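Local coordinates for regulatory protein SWI6 (Saccharomyces cerevisiae, PDB 1SW6) that serves as the shared SWI6 subunit of the yeast transcription complexes SBF and MBF in cell-cycle-dependent transcription, seen here as its ankyrin-repeat domain, at residues A[32-37]-A[155-160]; A[41-46]-A[193-198]; A[203-208]-A[273-278]. All coordinates share one frame; numbering follows the deposited sequence.

Interaction 1. Residues A[32-37]-A[155-160]; sequences HDLTSD and SNRLYG
Two irregular loop segments meet where D33 and N156 bring their CA atoms within 5.2 Å, tying the N-terminal part of the chain to the loop at the junction of ankyrin repeats ANK 1 and ANK 2. This is a worked example of a carboxylate held by both the side chain and the backbone of one arginine. R157 forms a side-on, two-nitrogen salt bridge with D33, NE to OD1 at 2.7 Å and NH2 to OD2, each on the syn lone pair, with carboxylate and guanidinium planes 16° apart. OD1 turns its anti lone pair to the backbone N of R157 in a nearly straight bond (170°) of 3.0 Å, so two donors hold one oxygen and limit rotation of the buried carboxylate. NH2 also reaches F30 O, and NH1 Y189 O. N156 lays its amide against CB of D33, while its OD1 accepts from L158 N in an Asx turn. L34 crosses R157 at about a right angle, CD1 3.7 Å from NH2, and meets L158 CD1 with CD2. H32, with D33 OD2 over one ring face, sends NE2 to S155 O at 2.8 Å; NE2 stands well above the carbonyl plane.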
loop_
_atom_site.group_PDB
_atom_site.type_symbol
_atom_site.label_atom_id
_atom_site.label_comp_id
_atom_site.label_asym_id
_atom_site.label_seq_id
_atom_site.Cartn_x
_atom_site.Cartn_y
_atom_site.Cartn_z
ATOM N N HIS A 32 -11.213 25.468 -7.834
ATOM C CA HIS A 32 -11.342 25.565 -6.383
ATOM C C HIS A 32 -9.996 25.438 -5.667
ATOM O O HIS A 32 -9.800 26.012 -4.599
ATOM C CB HIS A 32 -12.283 24.480 -5.863
ATOM C CG HIS A 32 -11.795 23.091 -6.131
ATOM N ND1 HIS A 32 -12.113 22.399 -7.280
ATOM C CD2 HIS A 32 -10.976 22.283 -5.419
ATOM C CE1 HIS A 32 -11.509 21.223 -7.264
ATOM N NE2 HIS A 32 -10.813 21.128 -6.144
ATOM N N ASP A 33 -9.074 24.680 -6.255
ATOM C CA ASP A 33 -7.758 24.467 -5.655
ATOM C C ASP A 33 -6.650 25.261 -6.325
ATOM O O ASP A 33 -5.488 25.182 -5.920
ATOM C CB ASP A 33 -7.401 22.976 -5.693
ATOM C CG ASP A 33 -7.605 22.357 -7.067
ATOM O OD1 ASP A 33 -7.374 21.140 -7.213
ATOM O OD2 ASP A 33 -7.999 23.075 -8.006
ATOM N N LEU A 34 -7.015 26.030 -7.346
ATOM C CA LEU A 34 -6.045 26.819 -8.091
ATOM C C LEU A 34 -6.259 28.311 -7.898
ATOM O O LEU A 34 -6.596 29.025 -8.841
ATOM C CB LEU A 34 -6.137 26.489 -9.580
ATOM C CG LEU A 34 -6.064 25.017 -9.982
ATOM C CD1 LEU A 34 -6.152 24.909 -11.500
ATOM C CD2 LEU A 34 -4.774 24.407 -9.475
ATOM N N THR A 35 -6.059 28.786 -6.675
ATOM C CA THR A 35 -6.240 30.200 -6.388
ATOM C C THR A 35 -4.908 30.910 -6.143
ATOM O O THR A 35 -4.794 32.115 -6.368
ATOM C CB THR A 35 -7.175 30.393 -5.166
ATOM O OG1 THR A 35 -6.729 29.563 -4.085
ATOM C CG2 THR A 35 -8.613 30.020 -5.527
ATOM N N SER A 36 -3.903 30.155 -5.702
ATOM C CA SER A 36 -2.577 30.702 -5.415
ATOM C C SER A 36 -2.086 31.712 -6.446
ATOM O O SER A 36 -2.513 31.700 -7.604
ATOM C CB SER A 36 -1.553 29.573 -5.304
ATOM O OG SER A 36 -1.892 28.678 -4.262
ATOM N N ASP A 37 -1.170 32.574 -6.014
ATOM C CA ASP A 37 -0.608 33.604 -6.880
ATOM C C ASP A 37 0.539 33.091 -7.739
ATOM O O ASP A 37 0.705 33.527 -8.879
ATOM C CB ASP A 37 -0.125 34.789 -6.045
ATOM C CG ASP A 37 -1.227 35.390 -5.205
ATOM O OD1 ASP A 37 -2.284 35.741 -5.776
ATOM O OD2 ASP A 37 -1.034 35.512 -3.976
ATOM N N SER A 155 -12.209 18.204 -3.807
ATOM C CA SER A 155 -10.923 17.624 -3.464
ATOM C C SER A 155 -9.786 18.443 -4.070
ATOM O O SER A 155 -9.748 18.674 -5.282
ATOM C CB SER A 155 -10.841 16.180 -3.956
ATOM O OG SER A 155 -11.748 15.356 -3.248
ATOM N N ASN A 156 -8.868 18.878 -3.213
ATOM C CA ASN A 156 -7.717 19.666 -3.632
ATOM C C ASN A 156 -6.694 18.708 -4.237
ATOM O O ASN A 156 -6.220 17.777 -3.576
ATOM C CB ASN A 156 -7.113 20.381 -2.425
ATOM C CG ASN A 156 -6.027 21.362 -2.805
ATOM O OD1 ASN A 156 -5.143 21.054 -3.608
ATOM N ND2 ASN A 156 -6.076 22.556 -2.212
ATOM N N ARG A 157 -6.349 18.939 -5.494
ATOM C CA ARG A 157 -5.414 18.075 -6.197
ATOM C C ARG A 157 -3.949 18.391 -5.930
ATOM O O ARG A 157 -3.067 17.635 -6.326
ATOM C CB ARG A 157 -5.694 18.167 -7.696
ATOM C CG ARG A 157 -7.126 17.813 -8.053
ATOM C CD ARG A 157 -7.501 18.313 -9.435
ATOM N NE ARG A 157 -7.490 19.774 -9.504
ATOM C CZ ARG A 157 -7.902 20.472 -10.554
ATOM N NH1 ARG A 157 -8.359 19.844 -11.633
ATOM N NH2 ARG A 157 -7.865 21.801 -10.525
ATOM N N LEU A 158 -3.684 19.494 -5.244
ATOM C CA LEU A 158 -2.303 19.890 -4.997
ATOM C C LEU A 158 -1.630 19.343 -3.736
ATOM O O LEU A 158 -0.424 19.508 -3.564
ATOM C CB LEU A 158 -2.207 21.422 -4.999
ATOM C CG LEU A 158 -2.700 22.175 -6.245
ATOM C CD1 LEU A 158 -2.280 23.639 -6.144
ATOM C CD2 LEU A 158 -2.106 21.563 -7.507
ATOM N N TYR A 159 -2.394 18.691 -2.865
ATOM C CA TYR A 159 -1.830 18.168 -1.621
ATOM C C TYR A 159 -0.841 17.023 -1.779
ATOM O O TYR A 159 -1.125 16.025 -2.437
ATOM C CB TYR A 159 -2.947 17.718 -0.673
ATOM C CG TYR A 159 -3.683 18.846 0.015
ATOM C CD1 TYR A 159 -2.989 19.820 0.730
ATOM C CD2 TYR A 159 -5.070 18.921 -0.019
ATOM C CE1 TYR A 159 -3.657 20.837 1.392
ATOM C CE2 TYR A 159 -5.748 19.935 0.643
ATOM C CZ TYR A 159 -5.036 20.886 1.344
ATOM O OH TYR A 159 -5.695 21.895 1.997
ATOM N N GLY A 160 0.328 17.174 -1.169
ATOM C CA GLY A 160 1.319 16.118 -1.218
ATOM C C GLY A 160 1.124 15.244 0.012
ATOM O O GLY A 160 0.489 15.667 0.986
HETATM O O HOH W 1 -4.967 25.171 -2.503
#

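Interaction 2. Residues A[41-46]-A[193-198]; sequences SPLKIM and CLILED
M46 and L196 lie side by side and point the same way, as befits the paired residues of a two-stranded parallel sheet formed by strands 46-47 and 196-197. The methionine stretches out from the backbone, its CG anti to the backbone N (chi1 -174°), and bends at its last torsion, where CE comes to rest 3.9 Å from CD2 of L196. Between the backbones, M46 is gripped at both ends: its N donates to I195 O at 2.8 Å, and its O accepts from E197 N. Each carbonyl also receives a CA-H contact, from I45 CA to I195 O and, at 3.1 Å, from L196 CA to M46 O.

Other pairs meet crosswise. L43 and I195 cross at about a right angle, with CD2 of the leucine 3.9 Å from CD1 of the isoleucine; I262 of helix 261-265 also packs on I195. I45 crosses E197, also at about a right angle. In E197, chi1 61° puts CG between the backbone N and the carbonyl carbon; from there the chain is extended, and CG2 of I45 meets CB, CG, CD and OE2, the last at 3.6 Å.

The chemistry is thus divided: directional backbone bonds set the parallel register between an N-terminal strand and the ANK 2/ANK 3 boundary, while the side chains add mainly apolar contact. E197 packs both its methylenes and one carboxylate oxygen on I45, and its other oxygen, OE1, has a long, weak ion pair with K47.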
loop_
_atom_site.group_PDB
_atom_site.type_symbol
_atom_site.label_atom_id
_atom_site.label_comp_id
_atom_site.label_asym_id
_atom_site.label_seq_id
_atom_site.Cartn_x
_atom_site.Cartn_y
_atom_site.Cartn_z
ATOM N N SER A 41 1.679 34.153 -11.895
ATOM C CA SER A 41 2.971 34.551 -12.448
ATOM C C SER A 41 3.432 33.517 -13.491
ATOM O O SER A 41 2.784 32.476 -13.664
ATOM C CB SER A 41 3.980 34.680 -11.302
ATOM O OG SER A 41 3.473 35.557 -10.298
ATOM N N PRO A 42 4.547 33.790 -14.204
ATOM C CA PRO A 42 4.997 32.811 -15.201
ATOM C C PRO A 42 5.056 31.418 -14.586
ATOM O O PRO A 42 5.684 31.220 -13.547
ATOM C CB PRO A 42 6.374 33.338 -15.610
ATOM C CG PRO A 42 6.837 34.064 -14.383
ATOM C CD PRO A 42 5.590 34.802 -13.968
ATOM N N LEU A 43 4.386 30.464 -15.225
ATOM C CA LEU A 43 4.331 29.091 -14.738
ATOM C C LEU A 43 5.695 28.518 -14.374
ATOM O O LEU A 43 6.617 28.504 -15.182
ATOM C CB LEU A 43 3.673 28.188 -15.776
ATOM C CG LEU A 43 2.522 27.296 -15.304
ATOM C CD1 LEU A 43 2.333 26.168 -16.316
ATOM C CD2 LEU A 43 2.819 26.730 -13.928
ATOM N N LYS A 44 5.807 28.036 -13.145
ATOM C CA LYS A 44 7.050 27.459 -12.653
ATOM C C LYS A 44 6.722 26.281 -11.755
ATOM O O LYS A 44 5.610 26.186 -11.236
ATOM C CB LYS A 44 7.834 28.510 -11.865
ATOM C CG LYS A 44 6.988 29.269 -10.848
ATOM C CD LYS A 44 7.803 30.374 -10.166
ATOM C CE LYS A 44 6.915 31.315 -9.341
ATOM N NZ LYS A 44 5.950 32.089 -10.187
ATOM N N ILE A 45 7.686 25.382 -11.581
ATOM C CA ILE A 45 7.482 24.219 -10.736
ATOM C C ILE A 45 7.177 24.689 -9.317
ATOM O O ILE A 45 7.735 25.676 -8.840
ATOM C CB ILE A 45 8.716 23.283 -10.757
ATOM C CG1 ILE A 45 8.743 22.501 -12.076
ATOM C CG2 ILE A 45 8.668 22.318 -9.586
ATOM C CD1 ILE A 45 9.898 21.510 -12.197
ATOM N N MET A 46 6.277 23.978 -8.655
ATOM C CA MET A 46 5.843 24.331 -7.314
ATOM C C MET A 46 5.921 23.105 -6.398
ATOM O O MET A 46 5.840 21.969 -6.864
ATOM C CB MET A 46 4.404 24.845 -7.418
ATOM C CG MET A 46 3.794 25.412 -6.164
ATOM S SD MET A 46 2.151 26.078 -6.533
ATOM C CE MET A 46 1.062 24.781 -5.900
ATOM N N CYS A 193 -1.201 18.757 -11.242
ATOM C CA CYS A 193 -0.142 18.100 -10.474
ATOM C C CYS A 193 1.178 18.028 -11.241
ATOM O O CYS A 193 2.237 17.875 -10.647
ATOM C CB CYS A 193 -0.558 16.674 -10.088
ATOM S SG CYS A 193 -2.090 16.542 -9.128
ATOM N N LEU A 194 1.112 18.130 -12.562
ATOM C CA LEU A 194 2.319 18.063 -13.381
ATOM C C LEU A 194 3.364 19.106 -13.001
ATOM O O LEU A 194 4.547 18.919 -13.264
ATOM C CB LEU A 194 1.970 18.240 -14.857
ATOM C CG LEU A 194 1.135 17.130 -15.475
ATOM C CD1 LEU A 194 0.746 17.514 -16.897
ATOM C CD2 LEU A 194 1.945 15.833 -15.457
ATOM N N ILE A 195 2.942 20.209 -12.390
ATOM C CA ILE A 195 3.913 21.239 -12.026
ATOM C C ILE A 195 4.451 21.091 -10.607
ATOM O O ILE A 195 5.260 21.902 -10.158
ATOM C CB ILE A 195 3.321 22.654 -12.177
ATOM C CG1 ILE A 195 2.319 22.929 -11.055
ATOM C CG2 ILE A 195 2.670 22.793 -13.551
ATOM C CD1 ILE A 195 1.912 24.379 -10.958
ATOM N N LEU A 196 4.027 20.038 -9.914
ATOM C CA LEU A 196 4.450 19.799 -8.539
ATOM C C LEU A 196 5.697 18.913 -8.361
ATOM O O LEU A 196 5.874 17.918 -9.063
ATOM C CB LEU A 196 3.287 19.173 -7.758
ATOM C CG LEU A 196 1.933 19.883 -7.808
ATOM C CD1 LEU A 196 0.871 19.062 -7.056
ATOM C CD2 LEU A 196 2.083 21.267 -7.191
ATOM N N GLU A 197 6.553 19.286 -7.407
ATOM C CA GLU A 197 7.747 18.507 -7.068
ATOM C C GLU A 197 7.573 18.094 -5.605
ATOM O O GLU A 197 6.950 18.814 -4.829
ATOM C CB GLU A 197 9.030 19.338 -7.217
ATOM C CG GLU A 197 9.102 20.571 -6.329
ATOM C CD GLU A 197 10.390 21.360 -6.527
ATOM O OE1 GLU A 197 10.599 22.364 -5.813
ATOM O OE2 GLU A 197 11.198 20.975 -7.397
ATOM N N ASP A 198 8.107 16.938 -5.227
ATOM C CA ASP A 198 7.963 16.471 -3.855
ATOM C C ASP A 198 9.096 16.954 -2.943
ATOM O O ASP A 198 9.892 17.818 -3.324
ATOM C CB ASP A 198 7.855 14.939 -3.838
ATOM C CG ASP A 198 9.104 14.251 -4.349
ATOM O OD1 ASP A 198 9.037 13.028 -4.600
ATOM O OD2 ASP A 198 10.156 14.914 -4.481
#

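Interaction 3. Residues A[203-208]-A[273-278]; sequences TILHHI and ANMLNA
M275 carries its CG anti to the backbone N (chi1 -171°), stays extended to SD and bends at chi3 (-77°), a course that brings SD against both I204 and L205. SD lies 3.4 Å from CG of L205 and 3.6 Å from CG2 of I204, and CE also touches that methyl. On the same leucine, CD1 reaches past the methionine to CA of L276, 3.8 Å away. Here the start of helix 204-212 packs against the C-terminal part of helix 268-276, where it widens into a pi-type turn. Both lie in ankyrin repeat ANK 3, yet 64 residues, helix 218-234 among them, separate the segments, making this repeat much longer than the canonical 33 or so residues. T203 stands at the N-cap and forms a capping box with H206: OG1 accepts a weak bond from L205 N, while T203 N donates to ND1 of H206 at 3.1 Å. A water donates to M275 O and lies an unusually short, doubtful 2.5 Å from T203 OG1. Nearby, T203 CG2 meets CB of A278 at 4.1 Å. The H206 ring brings its edge to the A278 carbonyl, CE1 being 3.3 Å from A278 O, and its NE2 hydrogen-bonds to D284 O.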
loop_
_atom_site.group_PDB
_atom_site.type_symbol
_atom_site.label_atom_id
_atom_site.label_comp_id
_atom_site.label_asym_id
_atom_site.label_seq_id
_atom_site.Cartn_x
_atom_site.Cartn_y
_atom_site.Cartn_z
ATOM N N THR A 203 10.104 15.448 -9.781
ATOM C CA THR A 203 8.924 15.726 -10.594
ATOM C C THR A 203 8.226 14.428 -10.968
ATOM O O THR A 203 8.666 13.337 -10.577
ATOM C CB THR A 203 9.329 16.438 -11.882
ATOM O OG1 THR A 203 9.951 15.496 -12.772
ATOM C CG2 THR A 203 10.335 17.551 -11.556
ATOM N N ILE A 204 7.141 14.548 -11.732
ATOM C CA ILE A 204 6.395 13.379 -12.163
ATOM C C ILE A 204 7.288 12.504 -13.048
ATOM O O ILE A 204 7.168 11.278 -13.039
ATOM C CB ILE A 204 5.115 13.780 -12.940
ATOM C CG1 ILE A 204 4.298 12.528 -13.270
ATOM C CG2 ILE A 204 5.471 14.522 -14.204
ATOM C CD1 ILE A 204 3.653 11.901 -12.029
ATOM N N LEU A 205 8.194 13.128 -13.802
ATOM C CA LEU A 205 9.093 12.361 -14.667
ATOM C C LEU A 205 10.092 11.560 -13.860
ATOM O O LEU A 205 10.465 10.467 -14.251
ATOM C CB LEU A 205 9.864 13.263 -15.634
ATOM C CG LEU A 205 9.076 13.880 -16.785
ATOM C CD1 LEU A 205 10.037 14.585 -17.756
ATOM C CD2 LEU A 205 8.299 12.774 -17.505
ATOM N N HIS A 206 10.544 12.105 -12.738
ATOM C CA HIS A 206 11.508 11.372 -11.923
ATOM C C HIS A 206 10.851 10.096 -11.432
ATOM O O HIS A 206 11.461 9.035 -11.446
ATOM C CB HIS A 206 11.960 12.195 -10.714
ATOM C CG HIS A 206 13.019 13.202 -11.023
ATOM N ND1 HIS A 206 12.760 14.552 -11.111
ATOM C CD2 HIS A 206 14.349 13.057 -11.244
ATOM C CE1 HIS A 206 13.883 15.197 -11.368
ATOM N NE2 HIS A 206 14.862 14.314 -11.454
ATOM N N HIS A 207 9.597 10.209 -11.008
ATOM C CA HIS A 207 8.869 9.060 -10.495
ATOM C C HIS A 207 8.572 8.019 -11.563
ATOM O O HIS A 207 8.633 6.821 -11.282
ATOM C CB HIS A 207 7.570 9.518 -9.808
ATOM C CG HIS A 207 7.795 10.214 -8.500
ATOM N ND1 HIS A 207 8.227 9.554 -7.367
ATOM C CD2 HIS A 207 7.678 11.518 -8.150
ATOM C CE1 HIS A 207 8.366 10.422 -6.380
ATOM N NE2 HIS A 207 8.038 11.620 -6.829
ATOM N N ILE A 208 8.262 8.458 -12.784
ATOM C CA ILE A 208 7.976 7.520 -13.868
ATOM C C ILE A 208 9.220 6.654 -14.062
ATOM O O ILE A 208 9.151 5.422 -14.080
ATOM C CB ILE A 208 7.649 8.252 -15.197
ATOM C CG1 ILE A 208 6.300 8.981 -15.078
ATOM C CG2 ILE A 208 7.636 7.251 -16.351
ATOM C CD1 ILE A 208 5.832 9.633 -16.350
ATOM N N ALA A 273 11.674 22.884 -21.080
ATOM C CA ALA A 273 12.457 23.809 -20.260
ATOM C C ALA A 273 12.361 23.642 -18.746
ATOM O O ALA A 273 13.322 23.937 -18.042
ATOM C CB ALA A 273 12.108 25.236 -20.623
ATOM N N ASN A 274 11.228 23.154 -18.244
ATOM C CA ASN A 274 11.034 23.025 -16.798
ATOM C C ASN A 274 10.981 21.639 -16.184
ATOM O O ASN A 274 11.144 21.495 -14.976
ATOM C CB ASN A 274 9.752 23.745 -16.391
ATOM C CG ASN A 274 9.783 25.200 -16.729
ATOM O OD1 ASN A 274 10.473 25.989 -16.081
ATOM N ND2 ASN A 274 9.043 25.574 -17.767
ATOM N N MET A 275 10.734 20.616 -16.987
ATOM C CA MET A 275 10.629 19.303 -16.399
ATOM C C MET A 275 11.594 18.269 -16.912
ATOM O O MET A 275 12.234 17.569 -16.120
ATOM C CB MET A 275 9.200 18.784 -16.563
ATOM C CG MET A 275 8.915 17.511 -15.791
ATOM S SD MET A 275 7.353 16.799 -16.290
ATOM C CE MET A 275 6.217 17.890 -15.435
ATOM N N LEU A 276 11.696 18.172 -18.235
ATOM C CA LEU A 276 12.537 17.172 -18.860
ATOM C C LEU A 276 13.933 17.054 -18.283
ATOM O O LEU A 276 14.384 15.945 -18.011
ATOM C CB LEU A 276 12.614 17.397 -20.376
ATOM C CG LEU A 276 13.461 16.370 -21.156
ATOM C CD1 LEU A 276 12.937 14.952 -20.918
ATOM C CD2 LEU A 276 13.431 16.690 -22.652
ATOM N N ASN A 277 14.605 18.182 -18.087
ATOM C CA ASN A 277 15.968 18.184 -17.559
ATOM C C ASN A 277 16.076 18.740 -16.138
ATOM O O ASN A 277 17.149 19.172 -15.724
ATOM C CB ASN A 277 16.888 18.984 -18.494
ATOM C CG ASN A 277 16.851 18.473 -19.929
ATOM O OD1 ASN A 277 17.178 17.318 -20.199
ATOM N ND2 ASN A 277 16.445 19.334 -20.855
ATOM N N ALA A 278 14.973 18.722 -15.395
ATOM C CA ALA A 278 14.964 19.216 -14.021
ATOM C C ALA A 278 15.794 18.307 -13.111
ATOM O O ALA A 278 15.805 17.084 -13.277
ATOM C CB ALA A 278 13.530 19.287 -13.505
HETATM O O HOH W 2 12.122 15.696 -14.092
#

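In the fold
The three contacts run across the ankyrin domain in steps: the centres of interactions 1 and 2 are 12 Å apart and those of 2 and 3 are 11 Å apart, while 1 and 3 do not touch, their centres about 20 Å and nearest atoms about 10 Å apart. In sequence, the segments of interactions 1 and 2 alternate; they meet where CD1 of L158 packs on CE of M46. Interaction 3 follows later and touches interaction 2, strand 196-197 being followed by helix 204-212, and D198 OD1 accepts a hydrogen bond from H207 NE2. Interactions 1 and 2 join the N-terminal part of the chain to successive repeat boundaries, while interaction 3 packs helices within ANK 3.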